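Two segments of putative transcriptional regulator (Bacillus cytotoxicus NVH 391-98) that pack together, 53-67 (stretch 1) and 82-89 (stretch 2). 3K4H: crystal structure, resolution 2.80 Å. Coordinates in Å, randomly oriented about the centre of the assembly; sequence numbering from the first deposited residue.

Stretch 1, residues 53-67: TEEEIFNGVVKMVQG
Stretch 2 82-89: DRIIQYLH

Helices 54-66 and 83-89 run side by side in nearly the same direction, their axes 19° apart (signed crossing angle -19°) and 10.3 Å apart at closest approach. CA–CA distances set the register: F58–I84 6.3 Å, V62–Y87 8.2 Å, V65–L88 8.4 Å. Helical phi/psi values support the i to i+4 ladder, from I57 N to T53 O (2.8 Å) through G67 N to K63 O (2.8 Å), and from Q86 N to D82 O (3.2 Å) through H89 N to I85 O (2.8 Å).

Among the first-turn amides, which have no i-4 carbonyl within the helix, two are capped by side chains, E56 N and I84 N. T53 OG1 accepts from E56 N (2.9 Å, 168°), and T53 N donates back to E56 OE1 (3.1 Å, 175°). D82 OD2 caps I84 N only weakly (3.3 Å, 146°); D82 OD1 is satisfied elsewhere in the structure.

One polar pair crosses the contact. R83 (m, t, p) donates NH1 to E54 OE1 (2.9 Å, 163°), within a salt bridge whose R83 NH1–E54 OE2 distance is 2.7 Å. E54 (t, m) meets the guanidinium edge, leaving a face to stack on F58 (t), planes 19° and centres 3.9 Å apart.

Beyond it, Y87 (t) fits among F58, V61, V62 and V65: V62 CG2 lies 3.8 Å from Y87 CZ, over the ring face, and V65 CG2 3.6 Å from Y87 CE1, at its edge.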

# COMPACT_ATOMS: atom_id res chain seq x y z
N THR A 53 9.00 -31.00 4.68
CA THR A 53 8.20 -30.79 5.86
C THR A 53 8.39 -29.52 6.58
O THR A 53 9.39 -28.91 6.47
CB THR A 53 8.23 -31.94 6.78
OG1 THR A 53 9.13 -31.62 7.82
CG2 THR A 53 8.76 -33.10 6.10
N GLU A 54 7.44 -29.12 7.37
CA GLU A 54 7.60 -27.88 8.05
C GLU A 54 8.79 -27.93 8.96
O GLU A 54 9.52 -26.99 9.08
CB GLU A 54 6.37 -27.63 8.86
CG GLU A 54 6.30 -26.29 9.46
CD GLU A 54 7.14 -26.17 10.67
OE1 GLU A 54 7.04 -25.18 11.38
OE2 GLU A 54 7.92 -27.08 10.91
N GLU A 55 8.97 -29.02 9.64
CA GLU A 55 10.12 -29.16 10.47
C GLU A 55 11.34 -29.16 9.63
O GLU A 55 12.30 -28.52 9.91
CB GLU A 55 10.00 -30.48 11.17
CG GLU A 55 10.92 -30.66 12.30
CD GLU A 55 11.13 -32.10 12.61
OE1 GLU A 55 12.23 -32.45 13.02
OE2 GLU A 55 10.20 -32.89 12.44
N GLU A 56 11.30 -29.84 8.52
CA GLU A 56 12.44 -29.87 7.65
C GLU A 56 12.81 -28.53 7.09
O GLU A 56 13.94 -28.27 6.87
CB GLU A 56 12.22 -30.87 6.55
CG GLU A 56 12.02 -32.23 7.07
CD GLU A 56 11.79 -33.21 6.00
OE1 GLU A 56 11.58 -32.79 4.89
OE2 GLU A 56 11.79 -34.40 6.25
N ILE A 57 11.85 -27.69 6.79
CA ILE A 57 12.14 -26.37 6.28
C ILE A 57 12.77 -25.49 7.36
O ILE A 57 13.66 -24.67 7.08
CB ILE A 57 10.88 -25.70 5.72
CG1 ILE A 57 10.44 -26.40 4.45
CG2 ILE A 57 11.13 -24.27 5.36
CD1 ILE A 57 9.16 -25.88 3.87
N PHE A 58 12.32 -25.66 8.60
CA PHE A 58 12.91 -24.93 9.72
C PHE A 58 14.38 -25.29 9.79
O PHE A 58 15.24 -24.42 9.64
CB PHE A 58 12.21 -25.25 11.03
CG PHE A 58 12.63 -24.36 12.17
CD1 PHE A 58 12.19 -23.04 12.25
CD2 PHE A 58 13.50 -24.83 13.15
CE1 PHE A 58 12.59 -22.22 13.30
CE2 PHE A 58 13.91 -24.01 14.20
CZ PHE A 58 13.46 -22.71 14.27
N ASN A 59 14.67 -26.58 9.98
CA ASN A 59 16.05 -27.03 10.01
C ASN A 59 16.83 -26.42 8.84
O ASN A 59 17.96 -25.92 9.03
CB ASN A 59 16.14 -28.56 10.03
CG ASN A 59 15.22 -29.19 11.09
OD1 ASN A 59 14.49 -28.48 11.78
ND2 ASN A 59 15.26 -30.52 11.21
N GLY A 60 16.21 -26.39 7.66
CA GLY A 60 16.85 -25.84 6.51
C GLY A 60 17.39 -24.44 6.76
O GLY A 60 18.58 -24.15 6.49
N VAL A 61 16.52 -23.57 7.29
CA VAL A 61 16.85 -22.16 7.49
C VAL A 61 17.89 -22.02 8.59
O VAL A 61 18.80 -21.18 8.51
CB VAL A 61 15.60 -21.34 7.86
CG1 VAL A 61 15.98 -20.06 8.58
CG2 VAL A 61 14.74 -21.04 6.61
N VAL A 62 17.75 -22.84 9.61
CA VAL A 62 18.66 -22.85 10.74
C VAL A 62 20.09 -23.21 10.31
O VAL A 62 21.02 -22.55 10.72
CB VAL A 62 18.08 -23.77 11.85
CG1 VAL A 62 19.12 -24.26 12.78
CG2 VAL A 62 17.01 -23.02 12.62
N LYS A 63 20.25 -24.21 9.45
CA LYS A 63 21.58 -24.57 8.96
C LYS A 63 22.17 -23.44 8.10
O LYS A 63 23.36 -23.14 8.17
CB LYS A 63 21.57 -25.91 8.21
CG LYS A 63 20.86 -27.07 8.95
CD LYS A 63 21.36 -28.50 8.58
CE LYS A 63 21.90 -28.61 7.12
NZ LYS A 63 22.97 -29.67 6.98
N MSE A 64 21.31 -22.81 7.31
CA MSE A 64 21.66 -21.61 6.56
C MSE A 64 22.32 -20.57 7.45
O MSE A 64 23.40 -20.07 7.13
CB MSE A 64 20.42 -20.99 5.93
CG MSE A 64 19.86 -21.72 4.74
SE MSE A 64 18.43 -20.71 3.85
CE MSE A 64 19.38 -19.07 3.59
N VAL A 65 21.65 -20.23 8.54
CA VAL A 65 22.13 -19.20 9.44
C VAL A 65 23.36 -19.71 10.18
O VAL A 65 24.33 -18.98 10.37
CB VAL A 65 21.04 -18.73 10.45
CG1 VAL A 65 21.58 -17.65 11.38
CG2 VAL A 65 19.83 -18.23 9.73
N GLN A 66 23.32 -20.98 10.58
CA GLN A 66 24.42 -21.56 11.34
C GLN A 66 25.73 -21.68 10.57
O GLN A 66 26.81 -21.62 11.14
CB GLN A 66 24.00 -22.87 12.01
CG GLN A 66 23.27 -22.56 13.30
CD GLN A 66 22.36 -23.65 13.86
OE1 GLN A 66 22.23 -24.76 13.32
NE2 GLN A 66 21.70 -23.31 14.97
N GLY A 67 25.61 -21.80 9.25
CA GLY A 67 26.75 -22.01 8.37
C GLY A 67 27.59 -20.79 8.09
O GLY A 67 28.66 -20.93 7.53
N ASP A 82 4.90 -17.61 11.77
CA ASP A 82 5.96 -18.32 11.15
C ASP A 82 7.08 -18.40 12.20
O ASP A 82 7.61 -17.36 12.65
CB ASP A 82 6.40 -17.58 9.89
CG ASP A 82 7.12 -18.47 8.92
OD1 ASP A 82 7.45 -17.94 7.84
OD2 ASP A 82 7.32 -19.68 9.19
N ARG A 83 7.39 -19.61 12.64
CA ARG A 83 8.58 -19.83 13.43
C ARG A 83 9.78 -19.24 12.68
O ARG A 83 10.65 -18.63 13.31
CB ARG A 83 8.86 -21.32 13.67
CG ARG A 83 7.80 -22.13 14.33
CD ARG A 83 7.93 -23.57 13.87
NE ARG A 83 9.15 -24.16 14.40
CZ ARG A 83 9.69 -25.33 14.05
NH1 ARG A 83 9.14 -26.10 13.13
NH2 ARG A 83 10.80 -25.72 14.64
N ILE A 84 9.85 -19.45 11.36
CA ILE A 84 11.03 -19.02 10.61
C ILE A 84 11.36 -17.57 10.93
O ILE A 84 12.51 -17.24 11.23
CB ILE A 84 10.90 -19.18 9.07
CG1 ILE A 84 10.44 -20.59 8.66
CG2 ILE A 84 12.22 -18.87 8.39
CD1 ILE A 84 11.48 -21.61 8.74
N ILE A 85 10.33 -16.71 10.88
CA ILE A 85 10.48 -15.30 11.21
C ILE A 85 10.86 -15.09 12.67
O ILE A 85 11.74 -14.27 12.94
CB ILE A 85 9.23 -14.47 10.91
CG1 ILE A 85 8.93 -14.48 9.42
CG2 ILE A 85 9.40 -13.00 11.38
CD1 ILE A 85 7.70 -13.64 9.06
N GLN A 86 10.22 -15.79 13.62
CA GLN A 86 10.60 -15.68 15.04
C GLN A 86 12.08 -15.96 15.16
O GLN A 86 12.78 -15.28 15.90
CB GLN A 86 9.80 -16.61 15.98
CG GLN A 86 8.68 -15.96 16.84
CD GLN A 86 9.09 -14.67 17.63
OE1 GLN A 86 8.61 -13.56 17.32
NE2 GLN A 86 9.98 -14.82 18.63
N TYR A 87 12.56 -16.95 14.41
CA TYR A 87 13.93 -17.35 14.51
C TYR A 87 14.85 -16.27 14.00
O TYR A 87 15.79 -15.87 14.70
CB TYR A 87 14.20 -18.65 13.75
CG TYR A 87 15.66 -19.02 13.73
CD1 TYR A 87 16.46 -18.74 12.62
CD2 TYR A 87 16.27 -19.62 14.85
CE1 TYR A 87 17.83 -19.06 12.62
CE2 TYR A 87 17.62 -19.95 14.86
CZ TYR A 87 18.40 -19.67 13.74
OH TYR A 87 19.74 -19.98 13.73
N LEU A 88 14.58 -15.80 12.79
CA LEU A 88 15.45 -14.84 12.14
C LEU A 88 15.44 -13.53 12.90
O LEU A 88 16.47 -12.88 13.03
CB LEU A 88 15.06 -14.62 10.68
CG LEU A 88 15.13 -15.78 9.69
CD1 LEU A 88 14.71 -15.30 8.33
CD2 LEU A 88 16.53 -16.39 9.62
N HIS A 89 14.27 -13.15 13.42
CA HIS A 89 14.17 -11.92 14.19
C HIS A 89 15.00 -11.97 15.47
O HIS A 89 15.74 -11.03 15.76
CB HIS A 89 12.72 -11.56 14.52
CG HIS A 89 12.60 -10.39 15.44
ND1 HIS A 89 12.86 -9.09 15.04
CD2 HIS A 89 12.25 -10.31 16.75
CE1 HIS A 89 12.67 -8.27 16.06
NE2 HIS A 89 12.30 -8.99 17.11